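Local coordinates for protein sulfur oxygenase/reductase (Halothiobacillus neapolitanus, PDB 6QPA) that probably catalyses the oxygen-dependent disproportionation of elemental sulfur at a mononuclear iron site, at residues G192-A206 / I245-W259. Sequence-based numbering, arbitrary orientation.
Sequences GMVGWMIMKQFGVSA and IPGQTPTQYLVHIEW
The carbonyl O of E258 is gripped by two consecutive amides: V194 N at 2.8 Å, from above the carbonyl plane, and, weakly, G195 N. After this classic beta bulge, strands 193-204 and 251-259 pair antiparallel without further slip to K200 and Y253. M193 lays CG over the six-membered ring of W259, 3.5 Å from W259 CZ3. On the face carrying M197, H256 and E258, M197 CE sits over one side of the imidazole, 3.8 Å from H256 CG; a bend at chi3 (63°) turns this methyl over the ring. H256 NE2 donates in the ring plane to the anti lone pair of E258 OE1 (2.7 Å), while ND1 bonds Y79, fixing the imidazole's rotation. E258 OE1 also forms a salt bridge with R309 and OE2 one with R158, which probably offsets the buried charge. The two strands lie in the curled antiparallel sheet of the sulfur oxygenase reductase family, which belongs to the dimeric alpha/beta barrel clan; helix 172-189 packs on the face bearing M193, I198, Y253 and W259. There K200 stretches across the Y253 ring, CG over its face, 3.6 Å from Y253 CZ, and Y253 OH is hydrogen-bonded to E176. Lacking the ring and its hydroxyl, an alanine here is likely to leave E176 without this partner and K200 CG without the face it lies over. Beyond the Q201 N to Q252 O bond the strands part, and the Q201 side chain spans the opening: OE1 takes Q248 N at 3.0 Å, 52° out of the amide plane, and NE2 bonds weakly to OE1 of Q252, whose NE2 is hydrogen-bonded to D164. Pairing resumes where V204 N meets I245 O (2.9 Å), just before S205, whose hydroxyl bonds E89 beside iron ligands H88 and E116.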
ATOM      1  N   GLY A 192     -30.587 -28.535 -36.348  1.00 26.70           N
ATOM      2  CA  GLY A 192     -29.866 -27.301 -36.600  1.00 33.38           C
ATOM      3  C   GLY A 192     -29.216 -27.198 -37.956  1.00 38.69           C
ATOM      4  O   GLY A 192     -28.450 -26.253 -38.183  1.00 30.83           O
ATOM      5  N   MET A 193     -29.486 -28.145 -38.857  1.00 33.69           N
ATOM      6  CA  MET A 193     -28.927 -28.132 -40.209  1.00 27.35           C
ATOM      7  C   MET A 193     -29.709 -27.155 -41.073  1.00 24.60           C
ATOM      8  O   MET A 193     -30.848 -27.429 -41.449  1.00 32.98           O
ATOM      9  CB  MET A 193     -29.006 -29.538 -40.791  1.00 30.98           C
ATOM     10  CG  MET A 193     -27.803 -29.980 -41.556  1.00 43.25           C
ATOM     11  SD  MET A 193     -27.888 -29.327 -43.204  1.00 48.83           S
ATOM     12  CE  MET A 193     -26.862 -30.554 -44.048  1.00 43.05           C
ATOM     13  N   VAL A 194     -29.081 -26.049 -41.448  1.00 30.10           N
ATOM     14  CA  VAL A 194     -29.793 -24.985 -42.144  1.00 30.55           C
ATOM     15  C   VAL A 194     -29.776 -25.184 -43.655  1.00 32.14           C
ATOM     16  O   VAL A 194     -30.798 -24.998 -44.324  1.00 32.51           O
ATOM     17  CB  VAL A 194     -29.184 -23.628 -41.750  1.00 29.99           C
ATOM     18  CG1 VAL A 194     -29.748 -22.539 -42.646  1.00 24.36           C
ATOM     19  CG2 VAL A 194     -29.476 -23.340 -40.271  1.00 24.28           C
ATOM     20  N   GLY A 195     -28.645 -25.588 -44.218  1.00 27.44           N
ATOM     21  CA  GLY A 195     -28.581 -25.747 -45.662  1.00 29.29           C
ATOM     22  C   GLY A 195     -27.204 -26.187 -46.101  1.00 25.20           C
ATOM     23  O   GLY A 195     -26.285 -26.324 -45.295  1.00 31.30           O
ATOM     24  N   TRP A 196     -27.069 -26.422 -47.406  1.00 30.93           N
ATOM     25  CA  TRP A 196     -25.788 -26.903 -47.895  1.00 28.77           C
ATOM     26  C   TRP A 196     -25.634 -26.605 -49.378  1.00 27.15           C
ATOM     27  O   TRP A 196     -26.601 -26.355 -50.100  1.00 25.95           O
ATOM     28  CB  TRP A 196     -25.616 -28.405 -47.629  1.00 26.24           C
ATOM     29  CG  TRP A 196     -26.683 -29.264 -48.247  1.00 28.16           C
ATOM     30  CD1 TRP A 196     -27.822 -29.734 -47.647  1.00 27.36           C
ATOM     31  CD2 TRP A 196     -26.707 -29.756 -49.597  1.00 27.24           C
ATOM     32  NE1 TRP A 196     -28.549 -30.501 -48.540  1.00 28.96           N
ATOM     33  CE2 TRP A 196     -27.881 -30.532 -49.740  1.00 30.20           C
ATOM     34  CE3 TRP A 196     -25.835 -29.635 -50.688  1.00 29.07           C
ATOM     35  CZ2 TRP A 196     -28.214 -31.172 -50.939  1.00 35.25           C
ATOM     36  CZ3 TRP A 196     -26.173 -30.269 -51.891  1.00 34.99           C
ATOM     37  CH2 TRP A 196     -27.352 -31.030 -52.004  1.00 30.82           C
ATOM     38  N   MET A 197     -24.396 -26.738 -49.835  1.00 26.30           N
ATOM     39  CA  MET A 197     -24.034 -26.486 -51.222  1.00 28.09           C
ATOM     40  C   MET A 197     -22.752 -27.254 -51.514  1.00 28.72           C
ATOM     41  O   MET A 197     -21.847 -27.290 -50.676  1.00 31.83           O
ATOM     42  CB  MET A 197     -23.874 -24.966 -51.442  1.00 32.84           C
ATOM     43  CG  MET A 197     -23.352 -24.487 -52.749  1.00 42.88           C
ATOM     44  SD  MET A 197     -23.584 -22.680 -52.890  1.00 42.54           S
ATOM     45  CE  MET A 197     -22.556 -22.073 -51.544  1.00 32.45           C
ATOM     46  N   ILE A 198     -22.699 -27.911 -52.672  1.00 31.33           N
ATOM     47  CA  ILE A 198     -21.502 -28.606 -53.134  1.00 27.37           C
ATOM     48  C   ILE A 198     -20.860 -27.759 -54.223  1.00 25.95           C
ATOM     49  O   ILE A 198     -21.483 -27.491 -55.255  1.00 28.17           O
ATOM     50  CB  ILE A 198     -21.833 -30.005 -53.671  1.00 28.30           C
ATOM     51  CG1 ILE A 198     -22.410 -30.885 -52.559  1.00 30.50           C
ATOM     52  CG2 ILE A 198     -20.572 -30.627 -54.308  1.00 28.23           C
ATOM     53  CD1 ILE A 198     -23.045 -32.156 -53.063  1.00 28.67           C
ATOM     54  N   MET A 199     -19.613 -27.357 -54.019  1.00 28.40           N
ATOM     55  CA  MET A 199     -18.931 -26.456 -54.943  1.00 26.39           C
ATOM     56  C   MET A 199     -17.690 -27.139 -55.483  1.00 33.25           C
ATOM     57  O   MET A 199     -16.862 -27.623 -54.700  1.00 29.38           O
ATOM     58  CB  MET A 199     -18.548 -25.157 -54.246  1.00 24.47           C
ATOM     59  CG  MET A 199     -19.720 -24.382 -53.697  1.00 42.70           C
ATOM     60  SD  MET A 199     -19.230 -22.800 -52.935  1.00 39.22           S
ATOM     61  CE  MET A 199     -18.350 -23.390 -51.506  1.00 25.61           C
ATOM     62  N   LYS A 200     -17.524 -27.096 -56.806  1.00 29.95           N
ATOM     63  CA  LYS A 200     -16.430 -27.767 -57.512  1.00 25.84           C
ATOM     64  C   LYS A 200     -15.536 -26.706 -58.141  1.00 28.05           C
ATOM     65  O   LYS A 200     -16.013 -25.895 -58.937  1.00 33.06           O
ATOM     66  CB  LYS A 200     -16.985 -28.684 -58.606  1.00 25.47           C
ATOM     67  CG  LYS A 200     -15.928 -29.485 -59.380  1.00 29.77           C
ATOM     68  CD  LYS A 200     -16.565 -30.158 -60.572  1.00 28.30           C
ATOM     69  CE  LYS A 200     -15.569 -31.006 -61.357  1.00 29.40           C
ATOM     70  NZ  LYS A 200     -16.265 -31.440 -62.609  1.00 33.62           N
ATOM     71  N   GLN A 201     -14.251 -26.718 -57.804  1.00 27.77           N
ATOM     72  CA  GLN A 201     -13.326 -25.757 -58.394  1.00 26.32           C
ATOM     73  C   GLN A 201     -13.038 -26.132 -59.845  1.00 34.37           C
ATOM     74  O   GLN A 201     -12.655 -27.267 -60.125  1.00 30.88           O
ATOM     75  CB  GLN A 201     -12.018 -25.707 -57.600  1.00 25.14           C
ATOM     76  CG  GLN A 201     -11.013 -24.752 -58.267  1.00 37.84           C
ATOM     77  CD  GLN A 201      -9.609 -24.770 -57.681  1.00 33.94           C
ATOM     78  OE1 GLN A 201      -8.639 -24.602 -58.419  1.00 34.12           O
ATOM     79  NE2 GLN A 201      -9.490 -24.970 -56.356  1.00 28.36           N
ATOM     80  N   PHE A 202     -13.220 -25.181 -60.776  1.00 37.36           N
ATOM     81  CA  PHE A 202     -12.917 -25.435 -62.181  1.00 32.51           C
ATOM     82  C   PHE A 202     -11.966 -24.405 -62.781  1.00 35.95           C
ATOM     83  O   PHE A 202     -11.691 -24.477 -63.976  1.00 35.34           O
ATOM     84  CB  PHE A 202     -14.208 -25.520 -63.032  1.00 33.37           C
ATOM     85  CG  PHE A 202     -14.966 -24.208 -63.148  1.00 35.25           C
ATOM     86  CD1 PHE A 202     -15.887 -23.820 -62.177  1.00 30.84           C
ATOM     87  CD2 PHE A 202     -14.759 -23.369 -64.230  1.00 32.92           C
ATOM     88  CE1 PHE A 202     -16.583 -22.614 -62.281  1.00 32.38           C
ATOM     89  CE2 PHE A 202     -15.450 -22.156 -64.350  1.00 34.55           C
ATOM     90  CZ  PHE A 202     -16.360 -21.774 -63.365  1.00 33.35           C
ATOM     91  N   GLY A 203     -11.446 -23.470 -61.998  1.00 32.15           N
ATOM     92  CA  GLY A 203     -10.488 -22.508 -62.515  1.00 31.95           C
ATOM     93  C   GLY A 203     -10.178 -21.472 -61.456  1.00 33.53           C
ATOM     94  O   GLY A 203     -10.754 -21.484 -60.360  1.00 29.80           O
ATOM     95  N   VAL A 204      -9.247 -20.570 -61.799  1.00 29.98           N
ATOM     96  CA  VAL A 204      -8.789 -19.519 -60.884  1.00 33.06           C
ATOM     97  C   VAL A 204      -8.698 -18.196 -61.631  1.00 32.84           C
ATOM     98  O   VAL A 204      -8.292 -18.158 -62.796  1.00 31.08           O
ATOM     99  CB  VAL A 204      -7.422 -19.852 -60.248  1.00 28.69           C
ATOM    100  CG1 VAL A 204      -6.988 -18.727 -59.288  1.00 26.15           C
ATOM    101  CG2 VAL A 204      -7.501 -21.179 -59.482  1.00 35.69           C
ATOM    102  N   SER A 205      -9.075 -17.105 -60.960  1.00 27.93           N
ATOM    103  CA  SER A 205      -8.915 -15.776 -61.540  1.00 33.52           C
ATOM    104  C   SER A 205      -7.501 -15.281 -61.257  1.00 30.78           C
ATOM    105  O   SER A 205      -7.082 -15.212 -60.100  1.00 34.65           O
ATOM    106  CB  SER A 205      -9.949 -14.800 -60.983  1.00 33.70           C
ATOM    107  OG  SER A 205      -9.688 -13.489 -61.465  1.00 34.45           O
ATOM    108  N   ALA A 206      -6.760 -14.947 -62.311  1.00 29.07           N
ATOM    109  CA  ALA A 206      -5.409 -14.440 -62.111  1.00 29.63           C
ATOM    110  C   ALA A 206      -5.447 -13.055 -61.474  1.00 30.11           C
ATOM    111  O   ALA A 206      -4.774 -12.792 -60.470  1.00 28.80           O
ATOM    112  CB  ALA A 206      -4.675 -14.412 -63.455  1.00 34.35           C
ATOM    113  N   ILE A 245      -6.443 -19.336 -65.250  1.00 34.95           N
ATOM    114  CA  ILE A 245      -5.644 -20.330 -64.547  1.00 32.69           C
ATOM    115  C   ILE A 245      -6.491 -21.594 -64.445  1.00 33.46           C
ATOM    116  O   ILE A 245      -7.656 -21.518 -64.043  1.00 30.47           O
ATOM    117  CB  ILE A 245      -5.213 -19.805 -63.171  1.00 35.20           C
ATOM    118  CG1 ILE A 245      -4.320 -18.577 -63.330  1.00 33.76           C
ATOM    119  CG2 ILE A 245      -4.493 -20.885 -62.359  1.00 24.78           C
ATOM    120  CD1 ILE A 245      -4.069 -17.870 -61.986  1.00 34.00           C
ATOM    121  N   PRO A 246      -5.977 -22.752 -64.861  1.00 33.50           N
ATOM    122  CA  PRO A 246      -6.760 -23.998 -64.772  1.00 30.32           C
ATOM    123  C   PRO A 246      -7.100 -24.351 -63.331  1.00 35.67           C
ATOM    124  O   PRO A 246      -6.385 -23.983 -62.394  1.00 32.83           O
ATOM    125  CB  PRO A 246      -5.830 -25.053 -65.383  1.00 30.53           C
ATOM    126  CG  PRO A 246      -4.832 -24.273 -66.187  1.00 42.92           C
ATOM    127  CD  PRO A 246      -4.667 -22.952 -65.497  1.00 35.07           C
ATOM    128  N   GLY A 247      -8.202 -25.079 -63.158  1.00 37.12           N
ATOM    129  CA  GLY A 247      -8.504 -25.639 -61.851  1.00 39.55           C
ATOM    130  C   GLY A 247      -7.413 -26.588 -61.394  1.00 38.17           C
ATOM    131  O   GLY A 247      -6.739 -27.239 -62.199  1.00 36.33           O
ATOM    132  N   GLN A 248      -7.210 -26.655 -60.085  1.00 34.18           N
ATOM    133  CA  GLN A 248      -6.179 -27.559 -59.617  1.00 28.12           C
ATOM    134  C   GLN A 248      -6.608 -29.008 -59.831  1.00 37.72           C
ATOM    135  O   GLN A 248      -7.800 -29.319 -59.932  1.00 34.46           O
ATOM    136  CB  GLN A 248      -5.901 -27.346 -58.143  1.00 30.72           C
ATOM    137  CG  GLN A 248      -7.015 -27.892 -57.252  1.00 33.39           C
ATOM    138  CD  GLN A 248      -6.532 -28.034 -55.836  1.00 47.81           C
ATOM    139  OE1 GLN A 248      -6.236 -27.036 -55.175  1.00 50.32           O
ATOM    140  NE2 GLN A 248      -6.393 -29.285 -55.375  1.00 48.57           N
ATOM    141  N   THR A 249      -5.612 -29.896 -59.934  1.00 35.93           N
ATOM    142  CA  THR A 249      -5.863 -31.322 -59.761  1.00 39.32           C
ATOM    143  C   THR A 249      -4.983 -31.823 -58.618  1.00 32.66           C
ATOM    144  O   THR A 249      -3.897 -31.281 -58.391  1.00 32.29           O
ATOM    145  CB  THR A 249      -5.596 -32.182 -61.019  1.00 36.97           C
ATOM    146  OG1 THR A 249      -4.191 -32.325 -61.241  1.00 35.46           O
ATOM    147  CG2 THR A 249      -6.248 -31.564 -62.279  1.00 31.19           C
ATOM    148  N   PRO A 250      -5.451 -32.801 -57.826  1.00 35.13           N
ATOM    149  CA  PRO A 250      -6.776 -33.440 -57.826  1.00 37.79           C
ATOM    150  C   PRO A 250      -7.901 -32.422 -57.639  1.00 37.03           C
ATOM    151  O   PRO A 250      -7.687 -31.400 -57.007  1.00 30.31           O
ATOM    152  CB  PRO A 250      -6.713 -34.394 -56.621  1.00 37.08           C
ATOM    153  CG  PRO A 250      -5.267 -34.647 -56.410  1.00 40.18           C
ATOM    154  CD  PRO A 250      -4.570 -33.366 -56.791  1.00 34.41           C
ATOM    155  N   THR A 251      -9.061 -32.700 -58.222  1.00 37.47           N
ATOM    156  CA  THR A 251     -10.176 -31.772 -58.178  1.00 30.78           C
ATOM    157  C   THR A 251     -10.545 -31.422 -56.753  1.00 32.75           C
ATOM    158  O   THR A 251     -10.759 -32.308 -55.911  1.00 27.92           O
ATOM    159  CB  THR A 251     -11.385 -32.381 -58.877  1.00 33.96           C
ATOM    160  OG1 THR A 251     -11.023 -32.758 -60.213  1.00 36.30           O
ATOM    161  CG2 THR A 251     -12.527 -31.392 -58.891  1.00 30.39           C
ATOM    162  N   GLN A 252     -10.654 -30.125 -56.487  1.00 31.08           N
ATOM    163  CA  GLN A 252     -11.086 -29.666 -55.176  1.00 29.98           C
ATOM    164  C   GLN A 252     -12.588 -29.470 -55.160  1.00 31.59           C
ATOM    165  O   GLN A 252     -13.147 -28.828 -56.055  1.00 30.67           O
ATOM    166  CB  GLN A 252     -10.410 -28.352 -54.787  1.00 34.80           C
ATOM    167  CG  GLN A 252     -10.941 -27.802 -53.474  1.00 30.81           C
ATOM    168  CD  GLN A 252     -10.330 -26.468 -53.145  1.00 33.88           C
ATOM    169  OE1 GLN A 252     -10.447 -25.530 -53.920  1.00 30.93           O
ATOM    170  NE2 GLN A 252      -9.656 -26.381 -52.004  1.00 32.80           N
ATOM    171  N   TYR A 253     -13.235 -30.008 -54.134  1.00 30.52           N
ATOM    172  CA  TYR A 253     -14.622 -29.691 -53.828  1.00 29.77           C
ATOM    173  C   TYR A 253     -14.690 -29.031 -52.467  1.00 31.31           C
ATOM    174  O   TYR A 253     -14.072 -29.518 -51.511  1.00 30.27           O
ATOM    175  CB  TYR A 253     -15.498 -30.947 -53.823  1.00 29.84           C
ATOM    176  CG  TYR A 253     -15.794 -31.537 -55.195  1.00 25.33           C
ATOM    177  CD1 TYR A 253     -14.884 -32.358 -55.833  1.00 26.71           C
ATOM    178  CD2 TYR A 253     -17.014 -31.299 -55.824  1.00 26.43           C
ATOM    179  CE1 TYR A 253     -15.168 -32.916 -57.087  1.00 31.08           C
ATOM    180  CE2 TYR A 253     -17.315 -31.853 -57.075  1.00 28.61           C
ATOM    181  CZ  TYR A 253     -16.388 -32.655 -57.701  1.00 34.23           C
ATOM    182  OH  TYR A 253     -16.700 -33.216 -58.922  1.00 33.17           O
ATOM    183  N   LEU A 254     -15.450 -27.939 -52.374  1.00 29.72           N
ATOM    184  CA  LEU A 254     -15.768 -27.306 -51.101  1.00 24.24           C
ATOM    185  C   LEU A 254     -17.208 -27.625 -50.752  1.00 33.74           C
ATOM    186  O   LEU A 254     -18.120 -27.307 -51.523  1.00 33.24           O
ATOM    187  CB  LEU A 254     -15.576 -25.798 -51.158  1.00 22.87           C
ATOM    188  CG  LEU A 254     -14.134 -25.421 -51.429  1.00 25.94           C
ATOM    189  CD1 LEU A 254     -13.971 -23.899 -51.348  1.00 23.09           C
ATOM    190  CD2 LEU A 254     -13.264 -26.123 -50.404  1.00 21.96           C
ATOM    191  N   VAL A 255     -17.413 -28.238 -49.591  1.00 31.45           N
ATOM    192  CA  VAL A 255     -18.749 -28.575 -49.125  1.00 32.21           C
ATOM    193  C   VAL A 255     -19.173 -27.509 -48.119  1.00 26.71           C
ATOM    194  O   VAL A 255     -18.668 -27.458 -46.994  1.00 27.72           O
ATOM    195  CB  VAL A 255     -18.787 -29.988 -48.531  1.00 31.47           C
ATOM    196  CG1 VAL A 255     -20.160 -30.265 -47.908  1.00 28.28           C
ATOM    197  CG2 VAL A 255     -18.451 -31.017 -49.629  1.00 27.78           C
ATOM    198  N   HIS A 256     -20.127 -26.672 -48.518  1.00 30.53           N
ATOM    199  CA  HIS A 256     -20.580 -25.524 -47.732  1.00 29.08           C
ATOM    200  C   HIS A 256     -21.821 -25.946 -46.949  1.00 28.26           C
ATOM    201  O   HIS A 256     -22.813 -26.358 -47.551  1.00 29.81           O
ATOM    202  CB  HIS A 256     -20.858 -24.360 -48.686  1.00 24.19           C
ATOM    203  CG  HIS A 256     -21.568 -23.183 -48.082  1.00 30.71           C
ATOM    204  ND1 HIS A 256     -21.027 -21.917 -48.088  1.00 30.17           N
ATOM    205  CD2 HIS A 256     -22.809 -23.057 -47.556  1.00 30.52           C
ATOM    206  CE1 HIS A 256     -21.883 -21.068 -47.550  1.00 27.71           C
ATOM    207  NE2 HIS A 256     -22.977 -21.733 -47.226  1.00 33.59           N
ATOM    208  N   ILE A 257     -21.743 -25.916 -45.618  1.00 29.21           N
ATOM    209  CA  ILE A 257     -22.869 -26.318 -44.773  1.00 29.24           C
ATOM    210  C   ILE A 257     -23.160 -25.223 -43.758  1.00 30.62           C
ATOM    211  O   ILE A 257     -22.265 -24.790 -43.022  1.00 27.69           O
ATOM    212  CB  ILE A 257     -22.613 -27.647 -44.041  1.00 26.13           C
ATOM    213  CG1 ILE A 257     -21.987 -28.680 -44.991  1.00 33.34           C
ATOM    214  CG2 ILE A 257     -23.928 -28.163 -43.468  1.00 28.47           C
ATOM    215  CD1 ILE A 257     -21.565 -29.947 -44.305  1.00 33.68           C
ATOM    216  N   GLU A 258     -24.423 -24.830 -43.671  1.00 28.01           N
ATOM    217  CA  GLU A 258     -24.855 -23.817 -42.730  1.00 26.91           C
ATOM    218  C   GLU A 258     -25.571 -24.481 -41.567  1.00 31.16           C
ATOM    219  O   GLU A 258     -26.309 -25.461 -41.745  1.00 28.70           O
ATOM    220  CB  GLU A 258     -25.755 -22.781 -43.409  1.00 26.82           C
ATOM    221  CG  GLU A 258     -25.080 -22.226 -44.634  1.00 33.11           C
ATOM    222  CD  GLU A 258     -25.693 -20.956 -45.196  1.00 33.20           C
ATOM    223  OE1 GLU A 258     -25.018 -20.356 -46.047  1.00 33.69           O
ATOM    224  OE2 GLU A 258     -26.814 -20.554 -44.812  1.00 32.06           O
ATOM    225  N   TRP A 259     -25.301 -23.962 -40.373  1.00 29.34           N
ATOM    226  CA  TRP A 259     -25.792 -24.521 -39.127  1.00 30.66           C
ATOM    227  C   TRP A 259     -26.273 -23.390 -38.233  1.00 30.00           C
ATOM    228  O   TRP A 259     -25.804 -22.252 -38.335  1.00 29.89           O
ATOM    229  CB  TRP A 259     -24.699 -25.309 -38.392  1.00 21.98           C
ATOM    230  CG  TRP A 259     -24.155 -26.483 -39.138  1.00 36.24           C
ATOM    231  CD1 TRP A 259     -23.076 -26.496 -39.971  1.00 36.42           C
ATOM    232  CD2 TRP A 259     -24.648 -27.828 -39.101  1.00 32.52           C
ATOM    233  NE1 TRP A 259     -22.863 -27.761 -40.457  1.00 36.99           N
ATOM    234  CE2 TRP A 259     -23.815 -28.602 -39.940  1.00 40.41           C
ATOM    235  CE3 TRP A 259     -25.722 -28.449 -38.460  1.00 28.39           C
ATOM    236  CZ2 TRP A 259     -24.022 -29.981 -40.151  1.00 35.05           C
ATOM    237  CZ3 TRP A 259     -25.920 -29.833 -38.662  1.00 32.13           C
ATOM    238  CH2 TRP A 259     -25.065 -30.576 -39.495  1.00 28.27           C
TER
HETATM  239  O   HOH W   1     -10.240 -28.218 -58.744  1.00 26.54           O
HETATM  240  O   HOH W   2      -9.523 -26.465 -65.447  1.00 42.86           O